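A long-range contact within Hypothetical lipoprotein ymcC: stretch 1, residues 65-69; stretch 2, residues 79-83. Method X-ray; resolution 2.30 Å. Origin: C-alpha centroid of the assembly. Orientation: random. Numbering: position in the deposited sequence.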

ATOM      1  N   ASP A  65     -16.418   3.037   1.188  1.00 54.25           N
ATOM      2  CA  ASP A  65     -16.688   1.751   1.838  1.00 56.30           C
ATOM      3  C   ASP A  65     -15.376   1.003   2.058  1.00 56.28           C
ATOM      4  O   ASP A  65     -15.361  -0.161   2.465  1.00 56.64           O
ATOM      5  CB  ASP A  65     -17.633   0.910   0.962  1.00 59.31           C
ATOM      6  CG  ASP A  65     -17.953  -0.454   1.568  1.00 63.73           C
ATOM      7  OD1 ASP A  65     -18.113  -0.536   2.808  1.00 66.47           O
ATOM      8  OD2 ASP A  65     -18.069  -1.446   0.806  1.00 65.31           O
ATOM      9  N   ASN A  66     -14.273   1.689   1.777  1.00 55.94           N
ATOM     10  CA  ASN A  66     -12.933   1.128   1.929  1.00 55.45           C
ATOM     11  C   ASN A  66     -12.652  -0.086   1.031  1.00 53.71           C
ATOM     12  O   ASN A  66     -11.983  -1.041   1.431  1.00 52.64           O
ATOM     13  CB  ASN A  66     -12.678   0.779   3.398  1.00 57.14           C
ATOM     14  CG  ASN A  66     -11.202   0.581   3.698  1.00 58.91           C
ATOM     15  OD1 ASN A  66     -10.344   1.266   3.127  1.00 57.19           O
ATOM     16  ND2 ASN A  66     -10.900  -0.343   4.609  1.00 59.92           N
ATOM     17  N   ALA A  67     -13.194  -0.044  -0.183  1.00 50.57           N
ATOM     18  CA  ALA A  67     -12.958  -1.088  -1.163  1.00 46.80           C
ATOM     19  C   ALA A  67     -11.744  -0.543  -1.906  1.00 44.47           C
ATOM     20  O   ALA A  67     -11.539   0.671  -1.931  1.00 44.37           O
ATOM     21  CB  ALA A  67     -14.142  -1.218  -2.102  1.00 47.81           C
HETATM   22  N   MSE A  68     -10.940  -1.412  -2.509  1.00 41.17           N
HETATM   23  CA  MSE A  68      -9.746  -0.950  -3.204  1.00 38.08           C
HETATM   24  C   MSE A  68      -9.659  -1.326  -4.672  1.00 34.53           C
HETATM   25  O   MSE A  68     -10.117  -2.384  -5.078  1.00 33.01           O
HETATM   26  CB  MSE A  68      -8.503  -1.460  -2.475  1.00 41.18           C
HETATM   27  CG  MSE A  68      -7.199  -1.172  -3.200  1.00 48.28           C
HETATM   28 SE   MSE A  68      -5.632  -1.440  -2.089  1.00 59.45          SE
HETATM   29  CE  MSE A  68      -5.372  -3.331  -2.400  1.00 57.51           C
ATOM     30  N   LEU A  69      -9.076  -0.435  -5.465  1.00 31.61           N
ATOM     31  CA  LEU A  69      -8.885  -0.667  -6.893  1.00 29.68           C
ATOM     32  C   LEU A  69      -7.404  -0.498  -7.190  1.00 29.20           C
ATOM     33  O   LEU A  69      -6.796   0.468  -6.740  1.00 31.10           O
ATOM     34  CB  LEU A  69      -9.686   0.331  -7.728  1.00 29.76           C
ATOM     35  CG  LEU A  69     -11.030  -0.181  -8.226  1.00 29.76           C
ATOM     36  CD1 LEU A  69     -12.059  -0.087  -7.122  1.00 33.59           C
ATOM     37  CD2 LEU A  69     -11.449   0.630  -9.422  1.00 33.17           C
ATOM     38  N   THR A  79      -8.620  -5.821  -7.797  1.00 33.12           N
ATOM     39  CA  THR A  79      -9.637  -5.167  -6.975  1.00 34.69           C
ATOM     40  C   THR A  79      -9.789  -5.927  -5.663  1.00 35.95           C
ATOM     41  O   THR A  79      -9.493  -7.121  -5.588  1.00 37.34           O
ATOM     42  CB  THR A  79     -11.028  -5.088  -7.669  1.00 34.13           C
ATOM     43  OG1 THR A  79     -11.512  -6.407  -7.959  1.00 34.63           O
ATOM     44  CG2 THR A  79     -10.941  -4.275  -8.956  1.00 33.34           C
ATOM     45  N   VAL A  80     -10.243  -5.226  -4.631  1.00 37.10           N
ATOM     46  CA  VAL A  80     -10.424  -5.823  -3.317  1.00 38.35           C
ATOM     47  C   VAL A  80     -11.700  -5.329  -2.644  1.00 38.95           C
ATOM     48  O   VAL A  80     -12.021  -4.150  -2.726  1.00 37.59           O
ATOM     49  CB  VAL A  80      -9.242  -5.481  -2.397  1.00 39.59           C
ATOM     50  CG1 VAL A  80      -9.438  -6.133  -1.039  1.00 39.93           C
ATOM     51  CG2 VAL A  80      -7.938  -5.941  -3.032  1.00 40.73           C
ATOM     52  N   LYS A  81     -12.412  -6.244  -1.984  1.00 40.15           N
ATOM     53  CA  LYS A  81     -13.651  -5.945  -1.254  1.00 39.86           C
ATOM     54  C   LYS A  81     -14.840  -5.525  -2.102  1.00 39.60           C
ATOM     55  O   LYS A  81     -15.602  -4.648  -1.707  1.00 41.78           O
ATOM     56  CB  LYS A  81     -13.413  -4.859  -0.205  1.00 41.58           C
ATOM     57  CG  LYS A  81     -12.322  -5.173   0.799  1.00 45.51           C
ATOM     58  CD  LYS A  81     -12.670  -6.367   1.667  1.00 47.33           C
ATOM     59  CE  LYS A  81     -11.503  -6.707   2.568  1.00 48.81           C
ATOM     60  NZ  LYS A  81     -11.035  -5.484   3.277  1.00 51.39           N
ATOM     61  N   LEU A  82     -15.001  -6.140  -3.262  1.00 38.61           N
ATOM     62  CA  LEU A  82     -16.120  -5.834  -4.136  1.00 38.04           C
ATOM     63  C   LEU A  82     -16.894  -7.136  -4.295  1.00 40.48           C
ATOM     64  O   LEU A  82     -16.396  -8.196  -3.914  1.00 42.32           O
ATOM     65  CB  LEU A  82     -15.618  -5.368  -5.504  1.00 38.06           C
ATOM     66  CG  LEU A  82     -14.840  -4.054  -5.678  1.00 39.45           C
ATOM     67  CD1 LEU A  82     -14.449  -3.921  -7.140  1.00 37.48           C
ATOM     68  CD2 LEU A  82     -15.671  -2.854  -5.252  1.00 38.73           C
ATOM     69  N   ASN A  83     -18.101  -7.076  -4.845  1.00 41.21           N
ATOM     70  CA  ASN A  83     -18.872  -8.301  -5.038  1.00 43.39           C
ATOM     71  C   ASN A  83     -18.009  -9.312  -5.780  1.00 43.13           C
ATOM     72  O   ASN A  83     -17.854 -10.450  -5.347  1.00 45.14           O
ATOM     73  CB  ASN A  83     -20.137  -8.018  -5.849  1.00 47.38           C
ATOM     74  CG  ASN A  83     -21.300  -7.580  -4.982  1.00 51.01           C
ATOM     75  OD1 ASN A  83     -21.174  -6.667  -4.160  1.00 51.80           O
ATOM     76  ND2 ASN A  83     -22.447  -8.231  -5.162  1.00 53.72           N
TER

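Two residues with left-handed backbones, Asn66 (phi/psi 62/37) and Lys81 (67/38), lie at the same end of a contact whose cross-strand hydrogen bonds all belong to a single residue pair. Met68 N donates to Val80 O at 3.0 Å, and Val80 N returns the bond to Met68 O at 2.9 Å. With N-H...acceptor angles of 164° and 156°, both are well aligned, closing the small ring typical of an antiparallel hydrogen-bonded pair. Met68 O also receives a CA-H...O contact from Thr79 CA at 3.4 Å, so one carbonyl serves two neighbouring residues.

Met68, deposited as selenomethionine, and Val80 place their side chains on the same face of the sheet. The Met68 chain runs out through t chi1 and t chi2, then turns at chi3 (p), and its CE meets Val80 CG2 at 3.7 Å. A long, flexible chain ends against a short, branched one, an apolar contact that leaves no side-chain polar atom in need of a partner; of all the residues these two have the most area covered by the other stretch. On the face shared by Leu69 and Thr79 the packing is looser: Leu69 CG lies 4.2 Å from Thr79 CG2. Thr79 suits this place by offering a methyl across the strands while its OG1 is hydrogen-bonded to a residue just beyond one of the stretches.

Beyond the paired strands, buried Ala67 fits its methyl in closely. Ala67 CB sits 3.7 Å from Lys81 O and 3.9 Å from Leu82 CD2; the Leu82 CA-to-CB bond points sideways, but the end of the side chain comes nearer to the other stretch. Lys81 directs its CB toward stretch 1, and its CG passes 4.2 Å from Asn66 O, an aliphatic approach that leaves the amine free of any partner here. In all, 334 Å² is buried, counting both sides. The rule is compact: one pair carries both backbone hydrogen bonds and a side-chain contact, Leu69-Thr79 continues the register without hydrogen bonds, and Ala67 with Leu82 adds apolar packing beyond the strands.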